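Local coordinates for protein IclR family transcriptional regulator (Brucella abortus, PDB 5WHM) that represses transcription as an IclR-type regulator, probably binding DNA through its helix-turn-helix domain and sensing small molecules through its C-terminal domain, at residues A122-L127 against L151-S156; S218-L223 against V230-C235. All blocks are in the same frame, centred on the assembly; numbering follows the deposited sequence.

Contact 1: residues A122-L127 against L151-S156; sequences AARDRL and LPLAGS
Leu153 lays its branched end over the bend that follows strand 118-125: CD2 sits 4.0 Å from Leu127 CA, and both of its methyls border the aliphatic part of Arg124, CD2 lying 4.1 Å from Arg124 CD. The two side chains cross obliquely. Arg124 runs out extended, with CG anti to the backbone N (chi1 -178°), then bends at chi3 (70°), so that its guanidinium turns back toward the turn at Arg126. There NH1 gives a hydrogen bond to Arg126 O, 2.8 Å away, which lies in the guanidinium plane and receives it on a lone pair; this ties down the tip while CD stays against the leucine. Across the segments the backbone link is weak, Leu153 N to Leu127 O at 3.3 Å and well off straight. Beyond strand 150-152 the chain folds back, and Ser156 OG bonds to Pro152 O at 2.7 Å. The same hydroxyl caps Gly159 N, so Ser156 fixes both the turn and the start of the next helix. Ile174 of helix 168-181 touches both Arg124 and Leu153. Here a two-residue beta-hairpin turn, near type II' at Arg126 and Leu127, meets an N-capped helix entry within the GAF-like IclR C-terminal domain.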
ATOM      1  N   ALA C 122     -14.627   3.002   1.158  1.00 27.85           N
ATOM      2  CA  ALA C 122     -13.955   3.028  -0.139  1.00 32.67           C
ATOM      3  C   ALA C 122     -13.924   4.451  -0.678  1.00 32.08           C
ATOM      4  O   ALA C 122     -14.733   5.295  -0.285  1.00 27.30           O
ATOM      5  CB  ALA C 122     -14.656   2.111  -1.159  1.00 29.25           C
ATOM      6  N   ALA C 123     -12.980   4.710  -1.596  1.00 27.04           N
ATOM      7  CA  ALA C 123     -12.958   5.956  -2.359  1.00 27.14           C
ATOM      8  C   ALA C 123     -12.485   5.650  -3.782  1.00 29.21           C
ATOM      9  O   ALA C 123     -11.863   4.614  -4.047  1.00 28.27           O
ATOM     10  CB  ALA C 123     -12.045   7.013  -1.705  1.00 29.18           C
ATOM     11  N   ARG C 124     -12.788   6.562  -4.697  1.00 29.14           N
ATOM     12  CA  ARG C 124     -12.537   6.315  -6.108  1.00 31.41           C
ATOM     13  C   ARG C 124     -11.080   6.587  -6.474  1.00 30.17           C
ATOM     14  O   ARG C 124     -10.478   7.551  -5.989  1.00 30.31           O
ATOM     15  CB  ARG C 124     -13.444   7.195  -6.962  1.00 31.42           C
ATOM     16  CG  ARG C 124     -13.271   6.960  -8.450  1.00 34.79           C
ATOM     17  CD  ARG C 124     -14.280   7.773  -9.268  1.00 36.55           C
ATOM     18  NE  ARG C 124     -13.991   9.207  -9.233  1.00 36.73           N
ATOM     19  CZ  ARG C 124     -13.174   9.828 -10.083  1.00 42.00           C
ATOM     20  NH1 ARG C 124     -12.529   9.149 -11.028  1.00 38.35           N
ATOM     21  NH2 ARG C 124     -12.986  11.130  -9.979  1.00 44.17           N
ATOM     22  N   ASP C 125     -10.526   5.738  -7.347  1.00 30.59           N
ATOM     23  CA  ASP C 125      -9.286   6.032  -8.085  1.00 31.57           C
ATOM     24  C   ASP C 125      -9.532   5.648  -9.543  1.00 35.68           C
ATOM     25  O   ASP C 125      -9.706   4.462  -9.852  1.00 33.13           O
ATOM     26  CB  ASP C 125      -8.054   5.291  -7.504  1.00 30.77           C
ATOM     27  CG  ASP C 125      -6.765   5.497  -8.376  1.00 41.03           C
ATOM     28  OD1 ASP C 125      -6.334   4.571  -9.101  1.00 38.18           O
ATOM     29  OD2 ASP C 125      -6.190   6.613  -8.353  1.00 38.02           O
ATOM     30  N   ARG C 126      -9.584   6.662 -10.417  1.00 34.93           N
ATOM     31  CA  ARG C 126      -9.902   6.554 -11.843  1.00 38.89           C
ATOM     32  C   ARG C 126     -11.250   5.876 -12.035  1.00 39.65           C
ATOM     33  O   ARG C 126     -12.276   6.453 -11.668  1.00 37.82           O
ATOM     34  CB  ARG C 126      -8.805   5.826 -12.633  1.00 37.97           C
ATOM     35  CG  ARG C 126      -7.563   6.666 -12.785  1.00 48.95           C
ATOM     36  CD  ARG C 126      -6.690   6.182 -13.924  1.00 51.45           C
ATOM     37  NE  ARG C 126      -5.408   6.845 -13.836  1.00 54.62           N
ATOM     38  CZ  ARG C 126      -4.406   6.649 -14.677  1.00 54.85           C
ATOM     39  NH1 ARG C 126      -4.524   5.789 -15.688  1.00 52.32           N
ATOM     40  NH2 ARG C 126      -3.289   7.317 -14.493  1.00 59.84           N
ATOM     41  N   LEU C 127     -11.267   4.660 -12.586  1.00 38.71           N
ATOM     42  CA  LEU C 127     -12.528   3.961 -12.841  1.00 39.74           C
ATOM     43  C   LEU C 127     -12.764   2.802 -11.869  1.00 39.76           C
ATOM     44  O   LEU C 127     -13.519   1.874 -12.183  1.00 42.67           O
ATOM     45  CB  LEU C 127     -12.574   3.473 -14.295  1.00 40.63           C
ATOM     46  CG  LEU C 127     -12.415   4.557 -15.379  1.00 49.71           C
ATOM     47  CD1 LEU C 127     -12.177   3.974 -16.787  1.00 45.92           C
ATOM     48  CD2 LEU C 127     -13.621   5.491 -15.396  1.00 47.31           C
ATOM     49  N   LEU C 151     -12.798  -2.451  -6.755  1.00 31.64           N
ATOM     50  CA  LEU C 151     -14.014  -2.896  -7.423  1.00 39.41           C
ATOM     51  C   LEU C 151     -14.278  -1.986  -8.609  1.00 42.32           C
ATOM     52  O   LEU C 151     -14.060  -0.776  -8.516  1.00 37.11           O
ATOM     53  CB  LEU C 151     -15.235  -2.844  -6.489  1.00 38.23           C
ATOM     54  CG  LEU C 151     -15.264  -3.897  -5.382  1.00 46.03           C
ATOM     55  CD1 LEU C 151     -15.989  -3.414  -4.151  1.00 47.39           C
ATOM     56  CD2 LEU C 151     -15.989  -5.081  -5.909  1.00 50.53           C
ATOM     57  N   PRO C 152     -14.802  -2.528  -9.710  1.00 45.24           N
ATOM     58  CA  PRO C 152     -15.195  -1.666 -10.832  1.00 46.25           C
ATOM     59  C   PRO C 152     -16.306  -0.706 -10.426  1.00 44.69           C
ATOM     60  O   PRO C 152     -17.136  -0.998  -9.562  1.00 45.27           O
ATOM     61  CB  PRO C 152     -15.676  -2.661 -11.903  1.00 47.41           C
ATOM     62  CG  PRO C 152     -16.130  -3.875 -11.100  1.00 50.22           C
ATOM     63  CD  PRO C 152     -15.140  -3.944  -9.945  1.00 47.14           C
ATOM     64  N   LEU C 153     -16.334   0.436 -11.107  1.00 44.17           N
ATOM     65  CA  LEU C 153     -17.254   1.515 -10.771  1.00 46.73           C
ATOM     66  C   LEU C 153     -18.711   1.139 -11.052  1.00 49.27           C
ATOM     67  O   LEU C 153     -19.576   1.282 -10.184  1.00 48.79           O
ATOM     68  CB  LEU C 153     -16.856   2.765 -11.561  1.00 49.38           C
ATOM     69  CG  LEU C 153     -16.851   4.135 -10.892  1.00 48.12           C
ATOM     70  CD1 LEU C 153     -16.101   4.044  -9.605  1.00 44.75           C
ATOM     71  CD2 LEU C 153     -16.242   5.205 -11.820  1.00 48.57           C
ATOM     72  N   ALA C 154     -19.008   0.661 -12.260  1.00 50.97           N
ATOM     73  CA  ALA C 154     -20.383   0.718 -12.745  1.00 55.09           C
ATOM     74  C   ALA C 154     -21.307  -0.358 -12.172  1.00 55.20           C
ATOM     75  O   ALA C 154     -22.527  -0.142 -12.126  1.00 57.51           O
ATOM     76  CB  ALA C 154     -20.397   0.645 -14.274  1.00 58.14           C
ATOM     77  N   GLY C 155     -20.776  -1.501 -11.743  1.00 50.15           N
ATOM     78  CA  GLY C 155     -21.635  -2.598 -11.330  1.00 48.68           C
ATOM     79  C   GLY C 155     -21.662  -2.856  -9.833  1.00 46.74           C
ATOM     80  O   GLY C 155     -22.463  -3.672  -9.361  1.00 50.95           O
ATOM     81  N   SER C 156     -20.796  -2.176  -9.082  1.00 40.88           N
ATOM     82  CA  SER C 156     -20.722  -2.345  -7.640  1.00 40.01           C
ATOM     83  C   SER C 156     -21.601  -1.326  -6.931  1.00 40.77           C
ATOM     84  O   SER C 156     -21.766  -0.200  -7.388  1.00 39.97           O
ATOM     85  CB  SER C 156     -19.284  -2.200  -7.124  1.00 36.75           C
ATOM     86  OG  SER C 156     -18.753  -0.908  -7.410  1.00 37.19           O
TER

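Contact 2: residues S218-L223 against V230-C235. With ACY (acetic acid), chain J.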
ATOM      1  N   SER C 218     -25.286  -6.218  -2.113  1.00 35.06           N
ATOM      2  CA  SER C 218     -24.671  -5.190  -1.300  1.00 30.09           C
ATOM      3  C   SER C 218     -25.416  -3.877  -1.480  1.00 34.93           C
ATOM      4  O   SER C 218     -26.122  -3.669  -2.482  1.00 35.48           O
ATOM      5  CB  SER C 218     -23.180  -5.060  -1.693  1.00 43.27           C
ATOM      6  OG  SER C 218     -22.659  -3.803  -1.338  1.00 47.50           O
ATOM      7  N   VAL C 219     -25.310  -3.022  -0.467  1.00 31.81           N
ATOM      8  CA  VAL C 219     -25.950  -1.706  -0.477  1.00 29.13           C
ATOM      9  C   VAL C 219     -24.875  -0.718  -0.064  1.00 32.29           C
ATOM     10  O   VAL C 219     -24.016  -1.051   0.752  1.00 28.46           O
ATOM     11  CB  VAL C 219     -27.160  -1.638   0.486  1.00 34.79           C
ATOM     12  CG1 VAL C 219     -26.747  -1.988   1.918  1.00 31.71           C
ATOM     13  CG2 VAL C 219     -27.864  -0.267   0.446  1.00 33.99           C
ATOM     14  N   ALA C 220     -24.909   0.491  -0.621  1.00 31.99           N
ATOM     15  CA  ALA C 220     -23.854   1.462  -0.322  1.00 29.57           C
ATOM     16  C   ALA C 220     -24.450   2.850  -0.162  1.00 32.65           C
ATOM     17  O   ALA C 220     -25.496   3.175  -0.755  1.00 32.54           O
ATOM     18  CB  ALA C 220     -22.764   1.497  -1.420  1.00 27.37           C
ATOM     19  N   VAL C 221     -23.783   3.657   0.657  1.00 28.72           N
ATOM     20  CA  VAL C 221     -24.229   5.017   0.974  1.00 31.09           C
ATOM     21  C   VAL C 221     -23.019   5.937   0.907  1.00 33.03           C
ATOM     22  O   VAL C 221     -22.007   5.663   1.577  1.00 30.31           O
ATOM     23  CB  VAL C 221     -24.875   5.095   2.365  1.00 33.36           C
ATOM     24  CG1 VAL C 221     -25.108   6.546   2.775  1.00 32.89           C
ATOM     25  CG2 VAL C 221     -26.200   4.307   2.401  1.00 33.69           C
ATOM     26  N   PRO C 222     -23.058   7.021   0.139  1.00 32.73           N
ATOM     27  CA  PRO C 222     -21.883   7.890   0.031  1.00 32.10           C
ATOM     28  C   PRO C 222     -21.886   8.975   1.104  1.00 36.88           C
ATOM     29  O   PRO C 222     -22.904   9.277   1.728  1.00 35.42           O
ATOM     30  CB  PRO C 222     -22.042   8.498  -1.368  1.00 31.32           C
ATOM     31  CG  PRO C 222     -23.584   8.655  -1.494  1.00 33.35           C
ATOM     32  CD  PRO C 222     -24.181   7.499  -0.695  1.00 29.50           C
ATOM     33  N   LEU C 223     -20.713   9.552   1.326  1.00 33.09           N
ATOM     34  CA  LEU C 223     -20.564  10.676   2.242  1.00 31.86           C
ATOM     35  C   LEU C 223     -19.610  11.683   1.612  1.00 36.65           C
ATOM     36  O   LEU C 223     -18.483  11.323   1.265  1.00 44.70           O
ATOM     37  CB  LEU C 223     -20.022  10.197   3.590  1.00 42.65           C
ATOM     38  CG  LEU C 223     -19.486  11.264   4.537  1.00 47.88           C
ATOM     39  CD1 LEU C 223     -20.647  12.121   5.019  1.00 52.15           C
ATOM     40  CD2 LEU C 223     -18.786  10.599   5.684  1.00 48.67           C
ATOM     41  N   VAL C 230     -15.402  12.194  -1.743  1.00 47.67           N
ATOM     42  CA  VAL C 230     -16.546  11.310  -1.542  1.00 41.67           C
ATOM     43  C   VAL C 230     -16.039   9.989  -0.964  1.00 42.77           C
ATOM     44  O   VAL C 230     -15.320   9.240  -1.635  1.00 47.30           O
ATOM     45  CB  VAL C 230     -17.317  11.087  -2.844  1.00 46.67           C
ATOM     46  CG1 VAL C 230     -18.633  10.352  -2.560  1.00 43.58           C
ATOM     47  CG2 VAL C 230     -17.612  12.422  -3.501  1.00 56.18           C
ATOM     48  N   LEU C 231     -16.375   9.711   0.295  1.00 33.71           N
ATOM     49  CA  LEU C 231     -16.174   8.374   0.834  1.00 33.61           C
ATOM     50  C   LEU C 231     -17.471   7.592   0.668  1.00 34.19           C
ATOM     51  O   LEU C 231     -18.555   8.166   0.623  1.00 34.88           O
ATOM     52  CB  LEU C 231     -15.786   8.414   2.313  1.00 34.51           C
ATOM     53  CG  LEU C 231     -14.534   9.166   2.699  1.00 39.02           C
ATOM     54  CD1 LEU C 231     -14.454   9.280   4.230  1.00 43.00           C
ATOM     55  CD2 LEU C 231     -13.316   8.449   2.117  1.00 36.04           C
ATOM     56  N   VAL C 232     -17.361   6.280   0.514  1.00 30.00           N
ATOM     57  CA  VAL C 232     -18.567   5.476   0.343  1.00 27.90           C
ATOM     58  C   VAL C 232     -18.474   4.306   1.304  1.00 26.98           C
ATOM     59  O   VAL C 232     -17.412   3.677   1.415  1.00 30.20           O
ATOM     60  CB  VAL C 232     -18.743   4.965  -1.101  1.00 28.51           C
ATOM     61  CG1 VAL C 232     -20.122   4.306  -1.228  1.00 29.70           C
ATOM     62  CG2 VAL C 232     -18.568   6.096  -2.121  1.00 32.17           C
ATOM     63  N   PHE C 233     -19.583   4.013   1.993  1.00 26.84           N
ATOM     64  CA  PHE C 233     -19.652   2.886   2.912  1.00 33.06           C
ATOM     65  C   PHE C 233     -20.589   1.837   2.351  1.00 30.24           C
ATOM     66  O   PHE C 233     -21.634   2.171   1.786  1.00 31.65           O
ATOM     67  CB  PHE C 233     -20.095   3.358   4.301  1.00 27.68           C
ATOM     68  CG  PHE C 233     -19.145   4.360   4.902  1.00 30.03           C
ATOM     69  CD1 PHE C 233     -19.228   5.714   4.551  1.00 31.63           C
ATOM     70  CD2 PHE C 233     -18.110   3.942   5.748  1.00 30.89           C
ATOM     71  CE1 PHE C 233     -18.282   6.650   5.062  1.00 32.01           C
ATOM     72  CE2 PHE C 233     -17.191   4.860   6.278  1.00 30.42           C
ATOM     73  CZ  PHE C 233     -17.286   6.223   5.948  1.00 30.80           C
ATOM     74  N   ASN C 234     -20.211   0.568   2.444  1.00 30.59           N
ATOM     75  CA  ASN C 234     -21.120  -0.455   1.953  1.00 27.67           C
ATOM     76  C   ASN C 234     -21.268  -1.565   2.981  1.00 33.50           C
ATOM     77  O   ASN C 234     -20.567  -1.631   3.997  1.00 32.14           O
ATOM     78  CB  ASN C 234     -20.695  -1.039   0.583  1.00 27.13           C
ATOM     79  CG  ASN C 234     -19.460  -1.949   0.661  1.00 34.07           C
ATOM     80  OD1 ASN C 234     -18.886  -2.172   1.724  1.00 39.09           O
ATOM     81  ND2 ASN C 234     -19.053  -2.484  -0.491  1.00 37.49           N
ATOM     82  N   CYS C 235     -22.231  -2.431   2.705  1.00 34.26           N
ATOM     83  CA  CYS C 235     -22.464  -3.603   3.530  1.00 32.80           C
ATOM     84  C   CYS C 235     -22.974  -4.653   2.564  1.00 38.14           C
ATOM     85  O   CYS C 235     -23.951  -4.405   1.846  1.00 35.27           O
ATOM     86  CB  CYS C 235     -23.471  -3.302   4.634  1.00 35.54           C
ATOM     87  SG  CYS C 235     -23.857  -4.762   5.659  1.00 39.38           S
TER
HETATM   88  C   ACY J 302     -20.484  -3.937  -3.887  1.00 38.54           C
HETATM   89  O   ACY J 302     -20.386  -2.793  -3.373  1.00 40.29           O
HETATM   90  OXT ACY J 302     -21.290  -4.234  -4.812  1.00 36.10           O
HETATM   91  CH3 ACY J 302     -19.578  -5.021  -3.370  1.00 35.90           C
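An acetic acid molecule, probably from the crystallisation liquor, sits at the Ser218 and Asn234 end of this two-stranded hairpin and takes a hydrogen bond from the Asn234 amide, ND2 to its O at 3.2 Å. Asn234 reaches it with CG between the backbone N and the carbonyl carbon (chi1 72°); ND2 also bonds to Tyr131 OH. Ser218 OG makes at most a weak bond to the same oxygen; its single proton could go to Cys235 O instead, and Ser157 OG is its stronger partner. Ser157 OG and Val158 N of helix 157-165 also bind the ligand.

The strands are regular and antiparallel. Val219 with Cys235, Val221 with Phe233 and Leu223 with Leu231 are hydrogen-bonded pairs, each bonded in both directions. Phe233 N to Val221 O, at 3.0 Å, is almost straight (178°), although the donor stands above the carbonyl plane; Leu223 N to Leu231 O is the shortest at 2.7 Å. On the face of these residues Leu223 and Phe233 lie side by side under helix 244-265, with Leu223 CD2 4.0 Å from Phe233 CE1. On the other face, Val232 CG1 touches Ala220 CB at 3.9 Å, and Pro222 CB packs near Val230 CG1, beneath helix 157-165. Pro222 costs no bond between these strands: its pair with Val232 is non-hydrogen-bonded and its nitrogen points away.

One face is thus apolar, the other polar where an amide, the Ser157 hydroxyl and a helix N-terminus, favourable if the acid is ionised, hold this probably liquor-derived ligand; it may mark where the family's domain takes small acidic effectors.

Contact 1 closes before contact 2 opens along the chain, and their centres lie about 11 Å apart in the C-terminal domain. Both belong to one six-stranded antiparallel sheet, in which strand 118-125 runs next to strand 229-238. Ala122 N to Val232 O, a probable hydrogen bond of 2.9 Å, joins them directly, and Ala123 packs its methyl on Leu231. Contact 2 is the hairpin of strands 216-225 and 229-238; contact 1 reaches past strand 128-135, which lies between 118-125 and 150-152, through the turns at their ends. Helix 157-165, which starts just after 151-156, covers a face of contact 2, so contact 1 leads straight into one wall of the acetic acid site.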